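Local structure of salt-tolerant glutaminase (Micrococcus luteus, 3IH9) at residues Glu94-Leu99 against Ile113-Leu118; Glu323-Phe328 against Pro403-Val408. The protein probably hydrolyses L-glutamine to L-glutamate and ammonium, as a member of the glutaminase family that also carries a STAS domain. All blocks are in the same frame, centred on the assembly; numbering follows the deposited sequence.

Contact 1 (Glu94-Leu99 against Ile113-Leu118)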
loop_
_atom_site.group_PDB
_atom_site.type_symbol
_atom_site.label_atom_id
_atom_site.label_comp_id
_atom_site.label_asym_id
_atom_site.label_seq_id
_atom_site.Cartn_x
_atom_site.Cartn_y
_atom_site.Cartn_z
ATOM N N GLU A 94 -12.184 8.286 -20.078
ATOM C CA GLU A 94 -13.613 8.617 -20.084
ATOM C C GLU A 94 -14.239 8.514 -21.479
ATOM O O GLU A 94 -15.451 8.358 -21.611
ATOM C CB GLU A 94 -13.843 10.017 -19.497
ATOM C CG GLU A 94 -15.319 10.491 -19.447
ATOM C CD GLU A 94 -16.265 9.559 -18.658
ATOM O OE1 GLU A 94 -16.063 9.357 -17.440
ATOM O OE2 GLU A 94 -17.226 9.033 -19.262
ATOM N N ALA A 95 -13.420 8.600 -22.521
ATOM C CA ALA A 95 -13.941 8.481 -23.879
ATOM C C ALA A 95 -14.630 7.123 -23.943
ATOM O O ALA A 95 -14.040 6.110 -23.574
ATOM C CB ALA A 95 -12.810 8.553 -24.891
ATOM N N PHE A 96 -15.874 7.102 -24.408
ATOM C CA PHE A 96 -16.641 5.865 -24.473
ATOM C C PHE A 96 -16.500 5.092 -25.772
ATOM O O PHE A 96 -16.678 5.645 -26.855
ATOM C CB PHE A 96 -18.133 6.146 -24.235
ATOM C CG PHE A 96 -18.991 4.910 -24.289
ATOM C CD1 PHE A 96 -19.043 4.036 -23.207
ATOM C CD2 PHE A 96 -19.694 4.588 -25.448
ATOM C CE1 PHE A 96 -19.772 2.851 -23.281
ATOM C CE2 PHE A 96 -20.423 3.411 -25.531
ATOM C CZ PHE A 96 -20.462 2.540 -24.439
ATOM N N ASN A 97 -16.207 3.801 -25.644
ATOM C CA ASN A 97 -16.064 2.910 -26.794
ATOM C C ASN A 97 -17.079 1.767 -26.612
ATOM O O ASN A 97 -17.006 1.022 -25.630
ATOM C CB ASN A 97 -14.634 2.346 -26.848
ATOM C CG ASN A 97 -14.330 1.646 -28.158
ATOM O OD1 ASN A 97 -15.113 0.823 -28.635
ATOM N ND2 ASN A 97 -13.180 1.961 -28.745
ATOM N N GLU A 98 -18.024 1.632 -27.542
ATOM C CA GLU A 98 -19.053 0.586 -27.451
ATOM C C GLU A 98 -18.492 -0.837 -27.278
ATOM O O GLU A 98 -19.096 -1.675 -26.599
ATOM C CB GLU A 98 -19.956 0.627 -28.684
ATOM C CG GLU A 98 -21.237 -0.187 -28.557
ATOM C CD GLU A 98 -22.094 -0.098 -29.800
ATOM O OE1 GLU A 98 -22.128 0.990 -30.409
ATOM O OE2 GLU A 98 -22.743 -1.104 -30.164
ATOM N N LEU A 99 -17.332 -1.097 -27.888
ATOM C CA LEU A 99 -16.687 -2.414 -27.799
ATOM C C LEU A 99 -16.573 -2.854 -26.351
ATOM O O LEU A 99 -16.538 -4.032 -26.050
ATOM C CB LEU A 99 -15.297 -2.372 -28.397
ATOM C CG LEU A 99 -15.271 -2.229 -29.910
ATOM C CD1 LEU A 99 -13.859 -1.933 -30.376
ATOM C CD2 LEU A 99 -15.800 -3.500 -30.550
ATOM N N ILE A 113 -15.447 5.805 -14.213
ATOM C CA ILE A 113 -15.900 6.514 -15.409
ATOM C C ILE A 113 -17.422 6.661 -15.390
ATOM O O ILE A 113 -18.127 5.851 -14.789
ATOM C CB ILE A 113 -15.487 5.784 -16.686
ATOM C CG1 ILE A 113 -16.072 4.366 -16.691
ATOM C CG2 ILE A 113 -13.980 5.752 -16.775
ATOM C CD1 ILE A 113 -15.991 3.678 -18.025
ATOM N N ASN A 114 -17.922 7.691 -16.059
ATOM C CA ASN A 114 -19.355 7.965 -16.072
ATOM C C ASN A 114 -20.244 6.757 -16.320
ATOM O O ASN A 114 -21.125 6.465 -15.509
ATOM C CB ASN A 114 -19.659 9.075 -17.078
ATOM C CG ASN A 114 -19.171 10.443 -16.599
ATOM O OD1 ASN A 114 -18.508 10.552 -15.564
ATOM N ND2 ASN A 114 -19.500 11.490 -17.353
ATOM N N ALA A 115 -20.015 6.050 -17.421
ATOM C CA ALA A 115 -20.824 4.876 -17.736
ATOM C C ALA A 115 -20.822 3.911 -16.563
ATOM O O ALA A 115 -21.838 3.296 -16.248
ATOM C CB ALA A 115 -20.293 4.185 -18.983
ATOM N N GLY A 116 -19.676 3.784 -15.907
ATOM C CA GLY A 116 -19.592 2.891 -14.766
ATOM C C GLY A 116 -20.363 3.410 -13.559
ATOM O O GLY A 116 -20.928 2.634 -12.785
ATOM N N ALA A 117 -20.392 4.728 -13.398
ATOM C CA ALA A 117 -21.089 5.344 -12.282
ATOM C C ALA A 117 -22.601 5.256 -12.476
ATOM O O ALA A 117 -23.351 5.113 -11.513
ATOM C CB ALA A 117 -20.651 6.796 -12.144
ATOM N N LEU A 118 -23.044 5.352 -13.726
ATOM C CA LEU A 118 -24.467 5.262 -14.033
ATOM C C LEU A 118 -24.978 3.868 -13.685
ATOM O O LEU A 118 -26.090 3.707 -13.181
ATOM C CB LEU A 118 -24.709 5.576 -15.510
ATOM C CG LEU A 118 -24.571 7.071 -15.776
ATOM C CD1 LEU A 118 -24.376 7.334 -17.265
ATOM C CD2 LEU A 118 -25.804 7.781 -15.225
HETATM O O HOH W 1 -17.958 6.448 -19.354
#
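Glu94 reaches across to the first turn of helix 114-123 and meets it with both carboxylate oxygens. OE1 takes the direct hydrogen bond. Asn114 N donates to Glu94 OE1 over 2.9 Å, and the bond is almost straight at 176°. It arrives on the syn lone pair. OE2 works through water. Water 1 donates to Glu94 OE2 at 2.7 Å and accepts from Ala115 N at 2.9 Å. One carboxylate therefore serves two successive backbone N-H groups at the start of the helix, where Ile113 is the N-cap residue. The chain of Glu94 leaves with CG anti to the backbone N (chi1 180°) and then bends at chi2, which turns the carboxylate onto the helix start.

Side-chain contacts are few. The Glu94 and Asn114 side chains cross at about a right angle, with carboxylate and amide planes 46° apart. Glu94 OE2 lies 3.3 Å from Asn114 CB. The amide oxygen OD1 of Asn114 is bonded instead to Lys67 NZ. Apolar packing is looser: Phe96 CD1 lies 4.4 Å from Ala115 CB, at an oblique angle to the ring.

Charge pairing brings in Arg166, whose NH2 forms a salt bridge with Glu94 OE2. Asn114 binds L-glutamate, and its side chain lies close to Asn167 and Tyr191, two other residues of that site. Glu94 is thus a second-shell residue that holds the backbone of a ligand-binding asparagine. Its negative charge at the N-terminal end of the helix probably interacts favourably with the helix dipole.

Contact 2 (Glu323-Phe328 against Pro403-Val408)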
loop_
_atom_site.group_PDB
_atom_site.type_symbol
_atom_site.label_atom_id
_atom_site.label_comp_id
_atom_site.label_asym_id
_atom_site.label_seq_id
_atom_site.Cartn_x
_atom_site.Cartn_y
_atom_site.Cartn_z
ATOM N N GLU A 323 11.351 -13.587 33.363
ATOM C CA GLU A 323 11.450 -13.346 34.796
ATOM C C GLU A 323 12.141 -14.500 35.518
ATOM O O GLU A 323 12.927 -14.277 36.435
ATOM C CB GLU A 323 10.059 -13.099 35.389
ATOM C CG GLU A 323 10.054 -12.691 36.858
ATOM C CD GLU A 323 10.954 -11.498 37.152
ATOM O OE1 GLU A 323 12.193 -11.645 37.060
ATOM O OE2 GLU A 323 10.419 -10.411 37.475
ATOM N N GLY A 324 11.866 -15.731 35.100
ATOM C CA GLY A 324 12.499 -16.875 35.738
ATOM C C GLY A 324 12.166 -18.205 35.086
ATOM O O GLY A 324 12.899 -18.693 34.228
ATOM N N ASP A 325 11.067 -18.809 35.516
ATOM C CA ASP A 325 10.625 -20.074 34.956
ATOM C C ASP A 325 9.588 -19.646 33.954
ATOM O O ASP A 325 9.345 -20.280 32.936
ATOM C CB ASP A 325 9.940 -20.923 36.019
ATOM C CG ASP A 325 9.316 -22.161 35.434
ATOM O OD1 ASP A 325 8.603 -22.868 36.176
ATOM O OD2 ASP A 325 9.546 -22.429 34.233
ATOM N N ARG A 326 8.981 -18.530 34.294
ATOM C CA ARG A 326 7.970 -18.017 33.422
ATOM C C ARG A 326 8.472 -16.891 32.529
ATOM O O ARG A 326 9.364 -16.119 32.900
ATOM C CB ARG A 326 6.774 -17.567 34.252
ATOM C CG ARG A 326 7.102 -17.207 35.684
ATOM C CD ARG A 326 5.939 -16.469 36.304
ATOM N NE ARG A 326 4.680 -17.165 36.073
ATOM C CZ ARG A 326 3.483 -16.619 36.261
ATOM N NH1 ARG A 326 2.388 -17.325 36.027
ATOM N NH2 ARG A 326 3.384 -15.365 36.676
ATOM N N VAL A 327 7.900 -16.839 31.334
ATOM C CA VAL A 327 8.240 -15.821 30.355
ATOM C C VAL A 327 7.017 -14.937 30.123
ATOM O O VAL A 327 5.897 -15.435 30.001
ATOM C CB VAL A 327 8.654 -16.448 28.999
ATOM C CG1 VAL A 327 9.107 -15.359 28.043
ATOM C CG2 VAL A 327 9.762 -17.462 29.205
ATOM N N PHE A 328 7.235 -13.627 30.069
ATOM C CA PHE A 328 6.147 -12.681 29.847
ATOM C C PHE A 328 6.253 -12.066 28.450
ATOM O O PHE A 328 7.268 -11.459 28.100
ATOM C CB PHE A 328 6.182 -11.582 30.907
ATOM C CG PHE A 328 6.078 -12.097 32.315
ATOM C CD1 PHE A 328 7.160 -12.729 32.923
ATOM C CD2 PHE A 328 4.889 -11.974 33.028
ATOM C CE1 PHE A 328 7.058 -13.230 34.223
ATOM C CE2 PHE A 328 4.777 -12.472 34.328
ATOM C CZ PHE A 328 5.862 -13.101 34.924
ATOM N N PRO A 403 14.127 -24.679 32.467
ATOM C CA PRO A 403 13.301 -24.683 31.257
ATOM C C PRO A 403 12.201 -23.624 31.341
ATOM O O PRO A 403 12.207 -22.780 32.236
ATOM C CB PRO A 403 12.738 -26.098 31.243
ATOM C CG PRO A 403 12.480 -26.330 32.685
ATOM C CD PRO A 403 13.744 -25.794 33.352
ATOM N N ILE A 404 11.259 -23.678 30.405
ATOM C CA ILE A 404 10.154 -22.728 30.363
ATOM C C ILE A 404 8.841 -23.480 30.562
ATOM O O ILE A 404 8.395 -24.206 29.675
ATOM C CB ILE A 404 10.129 -21.986 29.001
ATOM C CG1 ILE A 404 11.393 -21.133 28.855
ATOM C CG2 ILE A 404 8.879 -21.128 28.888
ATOM C CD1 ILE A 404 11.484 -20.369 27.543
ATOM N N ARG A 405 8.227 -23.301 31.726
ATOM C CA ARG A 405 6.975 -23.983 32.045
ATOM C C ARG A 405 5.737 -23.141 31.806
ATOM O O ARG A 405 4.663 -23.677 31.551
ATOM C CB ARG A 405 6.965 -24.434 33.507
ATOM C CG ARG A 405 7.944 -25.536 33.854
ATOM C CD ARG A 405 7.758 -25.980 35.303
ATOM N NE ARG A 405 8.599 -27.125 35.635
ATOM C CZ ARG A 405 9.928 -27.119 35.578
ATOM N NH1 ARG A 405 10.575 -26.022 35.205
ATOM N NH2 ARG A 405 10.610 -28.214 35.890
ATOM N N THR A 406 5.877 -21.825 31.904
ATOM C CA THR A 406 4.731 -20.951 31.712
ATOM C C THR A 406 5.022 -19.745 30.814
ATOM O O THR A 406 6.105 -19.157 30.865
ATOM C CB THR A 406 4.194 -20.451 33.079
ATOM O OG1 THR A 406 3.922 -21.577 33.927
ATOM C CG2 THR A 406 2.906 -19.647 32.894
ATOM N N VAL A 407 4.042 -19.397 29.982
ATOM C CA VAL A 407 4.146 -18.259 29.080
ATOM C C VAL A 407 2.887 -17.420 29.257
ATOM O O VAL A 407 1.775 -17.919 29.090
ATOM C CB VAL A 407 4.248 -18.708 27.605
ATOM C CG1 VAL A 407 4.256 -17.496 26.693
ATOM C CG2 VAL A 407 5.510 -19.519 27.394
ATOM N N VAL A 408 3.066 -16.151 29.612
ATOM C CA VAL A 408 1.937 -15.250 29.814
ATOM C C VAL A 408 1.780 -14.281 28.650
ATOM O O VAL A 408 2.694 -13.514 28.340
ATOM C CB VAL A 408 2.092 -14.427 31.109
ATOM C CG1 VAL A 408 0.886 -13.525 31.288
ATOM C CG2 VAL A 408 2.240 -15.352 32.313
#
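Val327 joins the two strands through its own N-H and C=O, both turned to the same neighbour. Val327 N donates to Thr406 O at 3.0 Å, and Val327 O accepts from Val408 N at 2.9 Å. In the second bond the donor lies nearly in line with the carbonyl. This is parallel pairing, in which one residue bonds to the two that flank its partner, here Val407. A CA-H...O contact from Val407 CA to Val327 O supplements it.

Ahead of the strands, Asp325 takes over. Arg405 N donates to Asp325 OD2 at 3.0 Å, from 26° out of the carboxylate plane. With chi1 at 173° the carboxylate of Asp325 swings away from its own N and over to Arg405. The Arg405 side chain runs past it, with CD 3.3 Å from Asp325 OD1. The salt bridge from Asp325 OD1 to Arg405 NH1 is long, at 3.8 Å, and the carboxylate and guanidinium planes are nearly perpendicular (82°).

Val327 CG2 packs on Ile404 CD1 at 3.8 Å. Phe328 and Val408 point the same way, side by side. Arg326 also lies on their face, with Val408 CG2 over one face of its guanidinium, offset toward the rim. Arg326 NH1 has its salt bridge with Glu440 of strand 438-442.

Strand 326-332 lies between 317-322, antiparallel to it, and 406-417, parallel to it. Strand 438-442 follows on the far side of 406-417, where Val407 shares backbone bonds with Arg438 and Glu440. Helix 419-433 links these two parallel strands in a beta-alpha-beta crossover.

Along the chain from the N terminus, contact 1 comes first. It closes a short loop of 13 residues between its segments, which holds most of the short helix 99-102, and ties the loop after helix 80-86 to helix 114-123 in the glutaminase part. Contact 2 opens much later. It closes a far longer loop of 74 residues, nearly half of them helical, and brings strand 326-332 beside strand 406-417 in the STAS part. The two contacts are in series and neither nest nor cross. They lie on opposite sides of the chain's centre. The centres of contact 1 and contact 2 are 63 Å apart. The nearest atoms of contact 1 and contact 2 are about 50 Å apart.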